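Long-range contact in fibrillarin-like rRNA/tRNA 2'-O-methyltransferase (Aeropyrum pernix, PDB 4DF3), which probably methylates the ribose 2'-hydroxyl of rRNA and tRNA at guide-RNA-specified sites, using S-adenosylmethionine as methyl donor: residues R113-L118 and P130-A135. The protein carries 2 engineered substitutions. Residues are numbered along the deposited sequence; the frame is centred on the assembly and turned at random.
With SAM (S-adenosylmethionine), chain C.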
loop_
_atom_site.group_PDB
_atom_site.type_symbol
_atom_site.label_atom_id
_atom_site.label_comp_id
_atom_site.label_asym_id
_atom_site.label_seq_id
_atom_site.Cartn_x
_atom_site.Cartn_y
_atom_site.Cartn_z
ATOM N N ARG A 113 2.314 8.490 -18.918
ATOM C CA ARG A 113 0.889 8.856 -18.866
ATOM C C ARG A 113 0.290 8.626 -17.481
ATOM O O ARG A 113 -0.608 9.355 -17.058
ATOM C CB ARG A 113 0.059 8.092 -19.906
ATOM C CG ARG A 113 -0.420 6.713 -19.435
ATOM C CD ARG A 113 -1.158 5.964 -20.530
ATOM N NE ARG A 113 -2.457 6.583 -20.799
ATOM C CZ ARG A 113 -3.269 6.210 -21.785
ATOM N NH1 ARG A 113 -2.894 5.225 -22.609
ATOM N NH2 ARG A 113 -4.436 6.826 -21.964
ATOM N N VAL A 114 0.798 7.604 -16.786
ATOM C CA VAL A 114 0.307 7.294 -15.416
ATOM C C VAL A 114 0.908 8.326 -14.450
ATOM O O VAL A 114 0.219 8.845 -13.571
ATOM C CB VAL A 114 0.595 5.810 -15.070
ATOM C CG1 VAL A 114 0.121 5.431 -13.669
ATOM C CG2 VAL A 114 -0.008 4.894 -16.130
ATOM N N MET A 115 2.178 8.665 -14.654
ATOM C CA MET A 115 2.815 9.733 -13.894
ATOM C C MET A 115 2.029 11.073 -13.950
ATOM O O MET A 115 1.770 11.696 -12.907
ATOM C CB MET A 115 4.296 9.888 -14.310
ATOM C CG MET A 115 5.045 10.934 -13.514
ATOM S SD MET A 115 5.010 10.724 -11.696
ATOM C CE MET A 115 6.115 9.294 -11.482
ATOM N N ARG A 116 1.618 11.495 -15.142
ATOM C CA ARG A 116 0.828 12.728 -15.327
ATOM C C ARG A 116 -0.426 12.682 -14.487
ATOM O O ARG A 116 -0.781 13.669 -13.834
ATOM C CB ARG A 116 0.420 12.899 -16.805
ATOM C CG ARG A 116 1.493 13.537 -17.668
ATOM C CD ARG A 116 0.907 14.161 -18.961
ATOM N NE ARG A 116 0.414 13.174 -19.938
ATOM C CZ ARG A 116 1.191 12.360 -20.670
ATOM N NH1 ARG A 116 2.511 12.383 -20.543
ATOM N NH2 ARG A 116 0.647 11.516 -21.540
ATOM N N ASP A 117 -1.100 11.522 -14.536
ATOM C CA ASP A 117 -2.294 11.292 -13.753
ATOM C C ASP A 117 -1.994 11.444 -12.278
ATOM O O ASP A 117 -2.671 12.202 -11.572
ATOM C CB ASP A 117 -2.861 9.901 -14.031
ATOM C CG ASP A 117 -4.360 9.843 -13.866
ATOM O OD1 ASP A 117 -4.974 10.906 -14.070
ATOM O OD2 ASP A 117 -4.923 8.741 -13.563
ATOM N N LEU A 118 -0.966 10.733 -11.810
ATOM C CA LEU A 118 -0.514 10.845 -10.431
ATOM C C LEU A 118 -0.174 12.275 -10.047
ATOM O O LEU A 118 -0.491 12.697 -8.935
ATOM C CB LEU A 118 0.724 9.947 -10.181
ATOM C CG LEU A 118 1.329 10.064 -8.775
ATOM C CD1 LEU A 118 0.402 9.395 -7.764
ATOM C CD2 LEU A 118 2.721 9.378 -8.741
ATOM N N PRO A 130 6.894 11.696 -6.263
ATOM C CA PRO A 130 6.892 10.780 -7.406
ATOM C C PRO A 130 8.299 10.776 -8.056
ATOM O O PRO A 130 9.024 11.814 -8.103
ATOM C CB PRO A 130 5.802 11.374 -8.361
ATOM C CG PRO A 130 5.050 12.384 -7.487
ATOM C CD PRO A 130 6.135 12.915 -6.561
ATOM N N ILE A 131 8.683 9.569 -8.471
ATOM C CA ILE A 131 9.913 9.287 -9.178
ATOM C C ILE A 131 9.546 8.574 -10.508
ATOM O O ILE A 131 8.949 7.443 -10.528
ATOM C CB ILE A 131 10.787 8.395 -8.290
ATOM C CG1 ILE A 131 11.084 9.156 -7.010
ATOM C CG2 ILE A 131 12.131 8.017 -8.977
ATOM C CD1 ILE A 131 12.003 8.402 -6.122
ATOM N N LEU A 132 9.846 9.226 -11.630
ATOM C CA LEU A 132 9.642 8.561 -12.944
ATOM C C LEU A 132 10.794 7.640 -13.226
ATOM O O LEU A 132 11.903 8.070 -13.533
ATOM C CB LEU A 132 9.524 9.619 -14.076
ATOM C CG LEU A 132 9.275 9.097 -15.510
ATOM C CD1 LEU A 132 7.794 8.630 -15.736
ATOM C CD2 LEU A 132 9.810 10.107 -16.592
ATOM N N GLY A 133 10.576 6.364 -13.093
ATOM C CA GLY A 133 11.674 5.468 -13.344
ATOM C C GLY A 133 11.207 4.067 -13.310
ATOM O O GLY A 133 10.080 3.794 -12.860
ATOM N N ASP A 134 12.066 3.182 -13.803
ATOM C CA ASP A 134 11.796 1.808 -13.840
ATOM C C ASP A 134 12.349 1.201 -12.553
ATOM O O ASP A 134 13.555 1.294 -12.280
ATOM C CB ASP A 134 12.440 1.231 -15.099
ATOM C CG ASP A 134 12.110 -0.189 -15.344
ATOM O OD1 ASP A 134 12.082 -0.975 -14.374
ATOM O OD2 ASP A 134 11.954 -0.570 -16.540
ATOM N N ALA A 135 11.477 0.521 -11.800
ATOM C CA ALA A 135 11.872 -0.094 -10.521
ATOM C C ALA A 135 12.964 -1.163 -10.704
ATOM O O ALA A 135 13.619 -1.547 -9.755
ATOM C CB ALA A 135 10.574 -0.715 -9.882
HETATM N N SAM C . -0.191 0.089 -6.436
HETATM C CA SAM C . -1.300 0.715 -7.214
HETATM C C SAM C . -2.481 0.877 -6.253
HETATM O O SAM C . -2.668 0.063 -5.325
HETATM O OXT SAM C . -3.248 1.823 -6.396
HETATM C CB SAM C . -1.752 -0.159 -8.434
HETATM C CG SAM C . -0.483 -0.474 -9.209
HETATM S SD SAM C . -0.707 -0.989 -10.935
HETATM C CE SAM C . -1.178 -2.671 -10.456
HETATM C "C5'" SAM C . 1.024 -1.299 -11.443
HETATM C "C4'" SAM C . 1.762 -0.042 -11.911
HETATM O "O4'" SAM C . 3.176 -0.219 -11.963
HETATM C "C3'" SAM C . 1.403 0.489 -13.292
HETATM O "O3'" SAM C . 0.964 1.833 -13.072
HETATM C "C2'" SAM C . 2.649 0.315 -14.174
HETATM O "O2'" SAM C . 2.811 1.373 -15.093
HETATM C "C1'" SAM C . 3.774 0.337 -13.148
HETATM N N9 SAM C . 4.934 -0.515 -13.474
HETATM C C8 SAM C . 5.000 -1.767 -14.096
HETATM N N7 SAM C . 6.334 -2.146 -14.169
HETATM C C5 SAM C . 7.089 -1.178 -13.629
HETATM C C6 SAM C . 8.455 -1.068 -13.429
HETATM N N6 SAM C . 9.387 -2.019 -13.827
HETATM N N1 SAM C . 8.798 0.109 -12.780
HETATM C C2 SAM C . 7.994 1.145 -12.339
HETATM N N3 SAM C . 6.633 1.002 -12.546
HETATM C C4 SAM C . 6.233 -0.123 -13.198
#
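Met115 and Leu132 lie abreast, their CA atoms 7.0 Å apart, where helix 113-118 runs nearly antiparallel (164°) to strand 130-132. The helix is the crossover of a beta-alpha-beta unit in the Rossmann-like methyltransferase fold; strand 128-132 is an outermost strand of the main sheet, bonded through its backbone to strand 104-109. No hydrogen bond spans the interface, and the side chains meet one another through apolar contacts alone. Met115 supplies most of the helix side: CG stands anti to the backbone N, and bends at chi2 and chi3 fold the chain so that Met115 SD lies 3.5 Å from Pro130 CB, the side chains crossing at about a right angle. The methyl CE passes on to the peptide joining Ile131 and Leu132, reaching Ile131 O at 3.5 Å. Two leucines add to the contact: Leu118 sets CD2 against CB and CG of Pro130, while Leu132 brings CD1 to 4.0 Å from Met115 CB. Beyond the strand, residues 133-135 receive the adenine of S-adenosylmethionine, and Val114 CG1 lies near ribose O3' on the helix side. Asp134 OD1 accepts a bent hydrogen bond (144°) from N6 of S-adenosylmethionine at 2.9 Å, and OD2 forms a salt bridge with Arg136. An alanine in place of Asp134 would probably leave the adenine amino group without this acceptor and the Arg136 guanidinium without this carboxylate. Next along the chain, the backbone N of Ala135 donates almost straight (175°) to adenine N1 at 2.9 Å. Ala135 CB lies 3.5 Å from adenine N1.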